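Local coordinates for CrtC domain-containing protein (PDB 7A0Q), which probably hydrates the bean phytoalexin kievitone, consistent with its being a fungal kievitone hydratase that detoxifies this plant defence compound, at residues L264-I269 with L285-K290; T220-H225 with A235-D240; G121-K126 with S138-D143. One frame throughout, in Å; residues are numbered along the deposited sequence.

How the contacts relate
Contacts 1 and 2 belong to the same closed eight-stranded barrel in the C-terminal half of the chain, their centres 10 Å apart. They meet inside it: Phe222 of contact 2 packs on Trp287 and Leu289 of contact 1, and Ile237 fits against Leu264 and Phe266. An N-acetylglucosamine lies on Thr220 and Ile237 of contact 2, and Pro268 of contact 1 neighbours the glycan through another sugar. Contact 3 lies in the N-terminal lipocalin region on the opposite side of the chain's centre, its centre 27 Å from that of contact 2 and 34 Å from that of contact 1. A magnesium ion, bound by Thr86, Ser109 and Ser119, lies about 9 Å from Gly124 of contact 3.

Contact 1: L264-I269 with L285-K290; sequences LEFTPI and LDWKLK
The side chains of Phe266 and Trp287 run alongside each other and meet rim to rim: CE1 of Phe266 is 3.5 Å from CD1 of Trp287, with the ring planes turned 33° from each other and neither ring over the other's face. CG of Phe266, anti to its backbone N (chi1 165°), starts the ring off toward the neighbouring strand, where its end comes nearer Trp287 and Leu289. Leu289 takes the next place along this surface, its CD2 lying in the plane of the Phe266 ring, 3.9 Å from CD1 of that ring. The same methyl is 3.9 Å from CD1 of Leu264, so one branch of Leu289 serves two neighbours.

On the other surface, the CD1 methyl of Ile269 crosses the aliphatic chain of Lys288, 3.9 Å from CE of Lys288, while CB of Ile269 rests 4.0 Å from CB of Asp286. The Asp286 carboxylate is engaged beyond the hairpin, by a salt bridge to Arg272 and a hydrogen bond to Ser300. Glu265 and Lys290 run alongside each other without forming a salt bridge; OE1 of Glu265 and NZ of Lys290 stay 6.4 Å apart.

Five backbone hydrogen bonds join the strands, two each at Glu265–Lys290 and Thr267–Lys288 and one from Ile269 N to Asp286 O, 2.9 Å long. The surface bearing Phe266, Trp287 and Leu289 faces Phe222 across the interior, and Trp287 meets that ring edge-to-face. This is an antiparallel hairpin of neighbouring strands in an up-and-down, lipocalin-like beta barrel, aromatic and aliphatic inside, largely polar or charged outside, with Ile269 among them.

Contact 2: T220-H225 with A235-D240; sequences TWFQLH and AWIFSD. With NAG (2-acetamido-2-deoxy-beta-D-glucopyranose), chain C.
CG of Trp221 is anti to its backbone N (chi1 178°) and CG of Trp236 sits beside its own N (chi1 -73°), and the two indoles come together as a non-hydrogen-bonded pair. CD1 of Trp221 lies over one face of Trp236, toward the rim, 3.4 Å from CE2 of Trp236. With 41° between the planes of the five-membered rings the pairing is oblique, and CB of Trp221 adds a CH-pi contact over the six-membered ring of Trp236. CD1 of Trp221 also comes within 3.1 Å of Ala235 O. Both indole N-H groups are satisfied elsewhere, Trp221 NE1 by Ser234 OG and Trp236 NE1 by Glu175 OE1.

The opposite surface carries Thr220, Phe222, Ala235 and Ile237. CD1 of Ile237 lies in the plane of the Phe222 ring, 3.9 Å from its CD2, and CB of Phe222 is 4.2 Å from CB of Ala235. Two pairs of reciprocal backbone hydrogen bonds, Thr220 with Ile237 and Phe222 with Ala235, frame the tryptophans.

An N-acetylglucosamine of a glycan attached to the protein itself reaches this surface. OG1 of Thr220 donates a 2.8 Å hydrogen bond to its acetamide oxygen O7, while the acetamide methyl C8 is 3.6 Å from CG2 of Ile237 and 3.1 Å from Ile237 O. Tyr343 OH also bonds the sugar. The hairpin thus forms the first two strands of a lipocalin-like barrel: Phe222 and Ile237 line its interior, and the tryptophans lie outside, where they touch strand 202-210, which belongs to the other sheet, in the N-terminal lipocalin region.

Contact 3: G121-K126 with S138-D143; sequences GNNGIK and SYSNHD
Asn141 grips the other strand through two nearly straight hydrogen bonds: its backbone N donates to OD1 of Asn123 at 2.7 Å and its side-chain ND2 to the carbonyl O of Asn122 at 2.8 Å. The second lies in the amide plane of Asn141, which fixes the rotation of that group. Together they tie off one end of an antiparallel beta hairpin of strands 123-127 and 136-142, within the N-terminal lipocalin domain characteristic of the CrtC family. The Asn123 side chain thus stands in for a backbone acceptor. Its ND2 donates to Val120 O, at the end of the adjoining strand 117-120, and also donates a longer 3.3 Å bond to a water that in turn donates to Asn141 O.

Beyond this end, Gly124 and Tyr139 form a hydrogen-bonded pair, with Gly124 N to Tyr139 O at 3.0 Å and Tyr139 N to Gly124 O at 2.9 Å. Tyr139 is also the main packing element. Its CG stands between the backbone N and carbonyl carbon (chi1 65°), and the ring folds over the opposite strand. Gly124 N lies over the ring centre, 3.4 Å above its plane, and CA of Gly124 makes a CH-pi contact with the same ring. Without a side chain at Gly124, the ring can rest flat on the main chain. The carbonyl O of Asn122 meets the ring's edge, 3.4 Å from CE2 of Tyr139, while CD of Lys126 approaches CE1 obliquely. At the ring's tip, Tyr139 OH shares a water with the carbonyl O of Gly121, each oxygen 2.8 Å from it.

Contact 1: L264-I269 with L285-K290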
loop_
_atom_site.group_PDB
_atom_site.type_symbol
_atom_site.label_atom_id
_atom_site.label_comp_id
_atom_site.label_asym_id
_atom_site.label_seq_id
_atom_site.Cartn_x
_atom_site.Cartn_y
_atom_site.Cartn_z
ATOM N N LEU A 264 -14.234 12.940 1.507
ATOM C CA LEU A 264 -15.019 11.757 1.847
ATOM C C LEU A 264 -15.456 11.810 3.308
ATOM O O LEU A 264 -14.889 12.533 4.128
ATOM C CB LEU A 264 -14.252 10.447 1.565
ATOM C CG LEU A 264 -12.976 10.150 2.360
ATOM C CD1 LEU A 264 -13.244 9.565 3.744
ATOM C CD2 LEU A 264 -12.066 9.214 1.565
ATOM N N GLU A 265 -16.485 11.029 3.613
ATOM C CA GLU A 265 -16.920 10.783 4.984
ATOM C C GLU A 265 -16.522 9.364 5.365
ATOM O O GLU A 265 -16.769 8.424 4.604
ATOM C CB GLU A 265 -18.434 10.976 5.124
ATOM C CG GLU A 265 -18.896 12.377 4.792
ATOM C CD GLU A 265 -20.404 12.527 4.867
ATOM O OE1 GLU A 265 -21.073 11.586 5.344
ATOM O OE2 GLU A 265 -20.911 13.589 4.449
ATOM N N PHE A 266 -15.926 9.216 6.549
ATOM C CA PHE A 266 -15.318 7.971 7.000
ATOM C C PHE A 266 -16.043 7.482 8.242
ATOM O O PHE A 266 -16.201 8.241 9.201
ATOM C CB PHE A 266 -13.832 8.209 7.297
ATOM C CG PHE A 266 -13.159 7.120 8.098
ATOM C CD1 PHE A 266 -12.669 5.976 7.478
ATOM C CD2 PHE A 266 -12.939 7.283 9.463
ATOM C CE1 PHE A 266 -12.017 4.996 8.213
ATOM C CE2 PHE A 266 -12.288 6.304 10.202
ATOM C CZ PHE A 266 -11.822 5.168 9.580
ATOM N N THR A 267 -16.476 6.226 8.230
ATOM C CA THR A 267 -17.146 5.632 9.389
ATOM C C THR A 267 -16.492 4.302 9.721
ATOM O O THR A 267 -16.671 3.322 8.968
ATOM C CB THR A 267 -18.636 5.433 9.136
ATOM O OG1 THR A 267 -19.247 6.697 8.858
ATOM C CG2 THR A 267 -19.307 4.824 10.382
ATOM N N PRO A 268 -15.732 4.210 10.808
ATOM C CA PRO A 268 -15.228 2.903 11.238
ATOM C C PRO A 268 -16.307 2.162 12.015
ATOM O O PRO A 268 -17.025 2.746 12.832
ATOM C CB PRO A 268 -14.038 3.268 12.131
ATOM C CG PRO A 268 -14.454 4.591 12.743
ATOM C CD PRO A 268 -15.318 5.297 11.715
ATOM N N ILE A 269 -16.423 0.866 11.751
ATOM C CA ILE A 269 -17.489 0.046 12.315
ATOM C C ILE A 269 -16.860 -1.030 13.184
ATOM O O ILE A 269 -15.969 -1.761 12.733
ATOM C CB ILE A 269 -18.371 -0.563 11.212
ATOM C CG1 ILE A 269 -19.033 0.559 10.408
ATOM C CG2 ILE A 269 -19.446 -1.465 11.817
ATOM C CD1 ILE A 269 -19.633 0.117 9.106
ATOM N N LEU A 285 -13.005 -3.624 11.903
ATOM C CA LEU A 285 -12.850 -4.557 10.790
ATOM C C LEU A 285 -13.857 -4.332 9.666
ATOM O O LEU A 285 -13.888 -5.114 8.715
ATOM C CB LEU A 285 -12.940 -6.006 11.281
ATOM C CG LEU A 285 -11.770 -6.502 12.127
ATOM C CD1 LEU A 285 -11.927 -7.987 12.398
ATOM C CD2 LEU A 285 -10.425 -6.238 11.433
ATOM N N ASP A 286 -14.676 -3.285 9.744
ATOM C CA ASP A 286 -15.566 -2.901 8.658
ATOM C C ASP A 286 -15.623 -1.384 8.619
ATOM O O ASP A 286 -15.348 -0.720 9.616
ATOM C CB ASP A 286 -16.982 -3.484 8.829
ATOM C CG ASP A 286 -16.982 -5.004 8.868
ATOM O OD1 ASP A 286 -17.085 -5.634 7.796
ATOM O OD2 ASP A 286 -16.853 -5.568 9.973
ATOM N N TRP A 287 -15.962 -0.843 7.448
ATOM C CA TRP A 287 -15.960 0.602 7.245
ATOM C C TRP A 287 -17.040 0.982 6.244
ATOM O O TRP A 287 -17.463 0.176 5.409
ATOM C CB TRP A 287 -14.595 1.120 6.727
ATOM C CG TRP A 287 -13.436 0.792 7.607
ATOM C CD1 TRP A 287 -12.865 1.596 8.550
ATOM C CD2 TRP A 287 -12.708 -0.436 7.632
ATOM N NE1 TRP A 287 -11.833 0.936 9.169
ATOM C CE2 TRP A 287 -11.714 -0.314 8.623
ATOM C CE3 TRP A 287 -12.799 -1.629 6.910
ATOM C CZ2 TRP A 287 -10.822 -1.346 8.918
ATOM C CZ3 TRP A 287 -11.911 -2.650 7.202
ATOM C CH2 TRP A 287 -10.934 -2.499 8.198
ATOM N N LYS A 288 -17.453 2.244 6.317
ATOM C CA LYS A 288 -18.181 2.896 5.243
ATOM C C LYS A 288 -17.399 4.116 4.779
ATOM O O LYS A 288 -16.838 4.851 5.600
ATOM C CB LYS A 288 -19.592 3.313 5.691
ATOM C CG LYS A 288 -20.580 2.151 5.744
ATOM C CD LYS A 288 -21.988 2.610 6.114
ATOM C CE LYS A 288 -22.656 1.630 7.070
ATOM N NZ LYS A 288 -24.148 1.702 7.013
ATOM N N LEU A 289 -17.366 4.324 3.461
ATOM C CA LEU A 289 -16.822 5.536 2.863
ATOM C C LEU A 289 -17.871 6.134 1.946
ATOM O O LEU A 289 -18.463 5.423 1.129
ATOM C CB LEU A 289 -15.554 5.260 2.054
ATOM C CG LEU A 289 -14.346 4.686 2.792
ATOM C CD1 LEU A 289 -13.303 4.187 1.789
ATOM C CD2 LEU A 289 -13.732 5.710 3.726
ATOM N N LYS A 290 -18.085 7.434 2.068
ATOM C CA LYS A 290 -18.931 8.188 1.150
ATOM C C LYS A 290 -18.001 9.184 0.469
ATOM O O LYS A 290 -17.569 10.145 1.105
ATOM C CB LYS A 290 -20.046 8.891 1.920
ATOM C CG LYS A 290 -20.912 9.827 1.125
ATOM C CD LYS A 290 -22.264 10.003 1.806
ATOM C CE LYS A 290 -23.293 10.549 0.840
ATOM N NZ LYS A 290 -23.173 9.880 -0.484
#

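Contact 2: T220-H225 with A235-D240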
loop_
_atom_site.group_PDB
_atom_site.type_symbol
_atom_site.label_atom_id
_atom_site.label_comp_id
_atom_site.label_asym_id
_atom_site.label_seq_id
_atom_site.Cartn_x
_atom_site.Cartn_y
_atom_site.Cartn_z
ATOM N N THR A 220 -5.972 6.056 8.855
ATOM C CA THR A 220 -6.388 4.927 8.036
ATOM C C THR A 220 -6.162 5.306 6.581
ATOM O O THR A 220 -6.508 6.423 6.169
ATOM C CB THR A 220 -7.856 4.562 8.276
ATOM O OG1 THR A 220 -8.035 4.220 9.658
ATOM C CG2 THR A 220 -8.270 3.368 7.408
ATOM N N TRP A 221 -5.581 4.375 5.817
ATOM C CA TRP A 221 -5.388 4.530 4.379
ATOM C C TRP A 221 -6.074 3.376 3.663
ATOM O O TRP A 221 -5.907 2.211 4.047
ATOM C CB TRP A 221 -3.896 4.561 4.024
ATOM C CG TRP A 221 -3.573 4.668 2.547
ATOM C CD1 TRP A 221 -3.793 5.752 1.736
ATOM C CD2 TRP A 221 -2.942 3.671 1.724
ATOM N NE1 TRP A 221 -3.345 5.484 0.452
ATOM C CE2 TRP A 221 -2.821 4.218 0.422
ATOM C CE3 TRP A 221 -2.468 2.376 1.962
ATOM C CZ2 TRP A 221 -2.244 3.512 -0.637
ATOM C CZ3 TRP A 221 -1.886 1.667 0.903
ATOM C CH2 TRP A 221 -1.792 2.239 -0.382
ATOM N N PHE A 222 -6.815 3.697 2.611
ATOM C CA PHE A 222 -7.441 2.702 1.754
ATOM C C PHE A 222 -6.822 2.723 0.363
ATOM O O PHE A 222 -6.621 3.790 -0.232
ATOM C CB PHE A 222 -8.942 2.940 1.610
ATOM C CG PHE A 222 -9.722 2.680 2.856
ATOM C CD1 PHE A 222 -10.152 1.392 3.161
ATOM C CD2 PHE A 222 -10.045 3.719 3.718
ATOM C CE1 PHE A 222 -10.883 1.140 4.316
ATOM C CE2 PHE A 222 -10.786 3.477 4.874
ATOM C CZ PHE A 222 -11.206 2.197 5.173
ATOM N N GLN A 223 -6.586 1.527 -0.165
ATOM C CA GLN A 223 -6.120 1.302 -1.528
ATOM C C GLN A 223 -7.178 0.437 -2.199
ATOM O O GLN A 223 -7.331 -0.731 -1.836
ATOM C CB GLN A 223 -4.764 0.598 -1.505
ATOM C CG GLN A 223 -4.252 0.222 -2.879
ATOM C CD GLN A 223 -3.398 -1.032 -2.879
ATOM O OE1 GLN A 223 -3.619 -1.931 -3.690
ATOM N NE2 GLN A 223 -2.401 -1.092 -1.988
ATOM N N LEU A 224 -7.920 0.991 -3.160
ATOM C CA LEU A 224 -9.088 0.295 -3.695
ATOM C C LEU A 224 -8.990 0.049 -5.197
ATOM O O LEU A 224 -8.576 0.929 -5.965
ATOM C CB LEU A 224 -10.380 1.067 -3.394
ATOM C CG LEU A 224 -10.584 1.462 -1.928
ATOM C CD1 LEU A 224 -11.878 2.266 -1.776
ATOM C CD2 LEU A 224 -10.557 0.236 -0.985
ATOM N N HIS A 225 -9.432 -1.140 -5.607
ATOM C CA HIS A 225 -9.542 -1.542 -7.006
ATOM C C HIS A 225 -10.990 -1.900 -7.316
ATOM O O HIS A 225 -11.655 -2.554 -6.508
ATOM C CB HIS A 225 -8.654 -2.754 -7.319
ATOM C CG HIS A 225 -7.218 -2.548 -6.957
ATOM N ND1 HIS A 225 -6.258 -2.212 -7.886
ATOM C CD2 HIS A 225 -6.594 -2.570 -5.757
ATOM C CE1 HIS A 225 -5.091 -2.066 -7.277
ATOM N NE2 HIS A 225 -5.273 -2.265 -5.981
ATOM N N ALA A 235 -6.927 6.648 -0.535
ATOM C CA ALA A 235 -7.735 7.497 0.336
ATOM C C ALA A 235 -7.112 7.591 1.719
ATOM O O ALA A 235 -6.768 6.568 2.319
ATOM C CB ALA A 235 -9.167 6.954 0.454
ATOM N N TRP A 236 -7.033 8.813 2.248
ATOM C CA TRP A 236 -6.417 9.073 3.545
ATOM C C TRP A 236 -7.422 9.693 4.509
ATOM O O TRP A 236 -8.146 10.627 4.148
ATOM C CB TRP A 236 -5.239 10.043 3.420
ATOM C CG TRP A 236 -3.990 9.478 2.792
ATOM C CD1 TRP A 236 -3.650 9.517 1.475
ATOM C CD2 TRP A 236 -2.901 8.860 3.479
ATOM N NE1 TRP A 236 -2.410 8.924 1.287
ATOM C CE2 TRP A 236 -1.932 8.513 2.507
ATOM C CE3 TRP A 236 -2.657 8.542 4.823
ATOM C CZ2 TRP A 236 -0.733 7.886 2.843
ATOM C CZ3 TRP A 236 -1.465 7.927 5.154
ATOM C CH2 TRP A 236 -0.517 7.601 4.168
ATOM N N ILE A 237 -7.402 9.225 5.760
ATOM C CA ILE A 237 -8.207 9.819 6.835
ATOM C C ILE A 237 -7.313 9.981 8.060
ATOM O O ILE A 237 -6.715 9.006 8.526
ATOM C CB ILE A 237 -9.438 8.964 7.180
ATOM C CG1 ILE A 237 -10.242 8.629 5.923
ATOM C CG2 ILE A 237 -10.313 9.694 8.197
ATOM C CD1 ILE A 237 -9.877 7.277 5.331
ATOM N N PHE A 238 -7.224 11.205 8.583
ATOM C CA PHE A 238 -6.469 11.464 9.811
ATOM C C PHE A 238 -6.749 12.891 10.253
ATOM O O PHE A 238 -7.204 13.722 9.469
ATOM C CB PHE A 238 -4.954 11.244 9.644
ATOM C CG PHE A 238 -4.334 12.042 8.517
ATOM C CD1 PHE A 238 -3.928 13.354 8.719
ATOM C CD2 PHE A 238 -4.146 11.469 7.260
ATOM C CE1 PHE A 238 -3.356 14.099 7.699
ATOM C CE2 PHE A 238 -3.575 12.212 6.220
ATOM C CZ PHE A 238 -3.174 13.525 6.440
ATOM N N SER A 239 -6.449 13.169 11.517
ATOM C CA SER A 239 -6.627 14.514 12.050
ATOM C C SER A 239 -5.370 15.348 11.857
ATOM O O SER A 239 -4.247 14.841 11.958
ATOM C CB SER A 239 -6.971 14.457 13.536
ATOM O OG SER A 239 -8.164 13.734 13.752
ATOM N N ASP A 240 -5.569 16.637 11.593
ATOM C CA ASP A 240 -4.478 17.601 11.532
ATOM C C ASP A 240 -4.583 18.500 12.757
ATOM O O ASP A 240 -5.358 19.467 12.746
ATOM C CB ASP A 240 -4.559 18.431 10.244
ATOM C CG ASP A 240 -3.430 19.436 10.125
ATOM O OD1 ASP A 240 -2.718 19.685 11.125
ATOM O OD2 ASP A 240 -3.238 19.987 9.022
HETATM C C1 NAG C . -7.176 7.602 15.186
HETATM C C2 NAG C . -8.403 7.130 14.424
HETATM C C3 NAG C . -9.674 7.495 15.193
HETATM C C4 NAG C . -9.614 7.041 16.646
HETATM C C5 NAG C . -8.305 7.444 17.311
HETATM C C6 NAG C . -8.111 6.772 18.650
HETATM C C7 NAG C . -8.414 7.002 11.969
HETATM C C8 NAG C . -8.544 7.782 10.699
HETATM N N2 NAG C . -8.457 7.716 13.094
HETATM O O3 NAG C . -10.785 6.889 14.539
HETATM O O4 NAG C . -10.654 7.698 17.364
HETATM O O5 NAG C . -7.188 7.045 16.503
HETATM O O6 NAG C . -8.140 5.358 18.510
HETATM O O7 NAG C . -8.254 5.786 11.973
#

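Contact 3: G121-K126 with S138-D143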
loop_
_atom_site.group_PDB
_atom_site.type_symbol
_atom_site.label_atom_id
_atom_site.label_comp_id
_atom_site.label_asym_id
_atom_site.label_seq_id
_atom_site.Cartn_x
_atom_site.Cartn_y
_atom_site.Cartn_z
ATOM N N GLY A 121 18.999 -7.081 6.697
ATOM C CA GLY A 121 19.334 -8.468 6.453
ATOM C C GLY A 121 19.130 -8.821 4.990
ATOM O O GLY A 121 19.313 -7.996 4.092
ATOM N N ASN A 122 18.736 -10.069 4.749
ATOM C CA ASN A 122 18.486 -10.557 3.391
ATOM C C ASN A 122 17.042 -10.342 2.966
ATOM O O ASN A 122 16.422 -11.214 2.356
ATOM C CB ASN A 122 18.864 -12.033 3.293
ATOM C CG ASN A 122 19.210 -12.457 1.873
ATOM O OD1 ASN A 122 19.339 -11.624 0.968
ATOM N ND2 ASN A 122 19.360 -13.762 1.670
ATOM N N ASN A 123 16.482 -9.182 3.305
ATOM C CA ASN A 123 15.107 -8.816 3.015
ATOM C C ASN A 123 15.113 -7.360 2.588
ATOM O O ASN A 123 15.827 -6.556 3.184
ATOM C CB ASN A 123 14.202 -8.963 4.249
ATOM C CG ASN A 123 14.533 -10.185 5.084
ATOM O OD1 ASN A 123 14.167 -11.299 4.733
ATOM N ND2 ASN A 123 15.206 -9.974 6.215
ATOM N N GLY A 124 14.330 -7.005 1.576
ATOM C CA GLY A 124 14.272 -5.599 1.217
ATOM C C GLY A 124 13.525 -5.339 -0.083
ATOM O O GLY A 124 12.745 -6.174 -0.561
ATOM N N ILE A 125 13.754 -4.136 -0.614
ATOM C CA ILE A 125 13.178 -3.678 -1.876
ATOM C C ILE A 125 14.303 -3.054 -2.684
ATOM O O ILE A 125 15.107 -2.284 -2.148
ATOM C CB ILE A 125 12.023 -2.679 -1.650
ATOM C CG1 ILE A 125 10.846 -3.377 -0.947
ATOM C CG2 ILE A 125 11.575 -2.055 -2.974
ATOM C CD1 ILE A 125 9.751 -2.426 -0.466
ATOM N N LYS A 126 14.414 -3.427 -3.953
ATOM C CA LYS A 126 15.485 -2.848 -4.745
ATOM C C LYS A 126 15.034 -2.673 -6.184
ATOM O O LYS A 126 14.166 -3.397 -6.681
ATOM C CB LYS A 126 16.755 -3.713 -4.698
ATOM C CG LYS A 126 16.587 -5.094 -5.300
ATOM C CD LYS A 126 17.868 -5.945 -5.149
ATOM C CE LYS A 126 19.048 -5.328 -5.894
ATOM N NZ LYS A 126 20.212 -6.276 -5.986
ATOM N N SER A 138 10.667 -6.868 -4.601
ATOM C CA SER A 138 10.394 -7.007 -3.169
ATOM C C SER A 138 10.726 -8.435 -2.766
ATOM O O SER A 138 10.170 -9.378 -3.332
ATOM C CB SER A 138 8.932 -6.693 -2.830
ATOM O OG SER A 138 8.630 -5.330 -3.073
ATOM N N TYR A 139 11.612 -8.603 -1.788
ATOM C CA TYR A 139 12.065 -9.948 -1.452
ATOM C C TYR A 139 12.210 -10.116 0.054
ATOM O O TYR A 139 12.474 -9.163 0.794
ATOM C CB TYR A 139 13.386 -10.286 -2.160
ATOM C CG TYR A 139 14.543 -9.432 -1.707
ATOM C CD1 TYR A 139 14.730 -8.155 -2.231
ATOM C CD2 TYR A 139 15.434 -9.886 -0.740
ATOM C CE1 TYR A 139 15.777 -7.355 -1.813
ATOM C CE2 TYR A 139 16.498 -9.092 -0.316
ATOM C CZ TYR A 139 16.662 -7.833 -0.864
ATOM O OH TYR A 139 17.699 -7.023 -0.453
ATOM N N SER A 140 12.023 -11.358 0.498
ATOM C CA SER A 140 12.042 -11.701 1.909
ATOM C C SER A 140 12.594 -13.110 2.043
ATOM O O SER A 140 12.265 -13.992 1.238
ATOM C CB SER A 140 10.633 -11.609 2.521
ATOM O OG SER A 140 10.645 -11.973 3.893
ATOM N N ASN A 141 13.450 -13.309 3.065
ATOM C CA ASN A 141 14.081 -14.603 3.351
ATOM C C ASN A 141 14.039 -14.786 4.861
ATOM O O ASN A 141 15.059 -14.770 5.554
ATOM C CB ASN A 141 15.503 -14.666 2.811
ATOM C CG ASN A 141 15.538 -14.622 1.309
ATOM O OD1 ASN A 141 15.217 -15.610 0.641
ATOM N ND2 ASN A 141 15.911 -13.477 0.759
ATOM N N HIS A 142 12.820 -14.922 5.359
ATOM C CA HIS A 142 12.510 -15.068 6.766
ATOM C C HIS A 142 11.693 -16.338 6.915
ATOM O O HIS A 142 10.924 -16.699 6.019
ATOM C CB HIS A 142 11.726 -13.849 7.256
ATOM C CG HIS A 142 11.621 -13.731 8.743
ATOM N ND1 HIS A 142 12.512 -12.994 9.494
ATOM C CD2 HIS A 142 10.703 -14.214 9.613
ATOM C CE1 HIS A 142 12.161 -13.050 10.767
ATOM N NE2 HIS A 142 11.067 -13.785 10.867
ATOM N N ASP A 143 11.885 -17.040 8.024
ATOM C CA ASP A 143 11.105 -18.247 8.241
ATOM C C ASP A 143 9.619 -17.908 8.208
ATOM O O ASP A 143 9.171 -16.956 8.854
ATOM C CB ASP A 143 11.493 -18.903 9.566
ATOM C CG ASP A 143 12.792 -19.684 9.465
ATOM O OD1 ASP A 143 13.106 -20.184 8.361
ATOM O OD2 ASP A 143 13.498 -19.795 10.489
HETATM O O HOH W 1 19.611 -7.933 1.351
HETATM O O HOH W 2 15.999 -12.996 7.218
HETATM O O HOH W 3 14.730 -11.995 8.753
#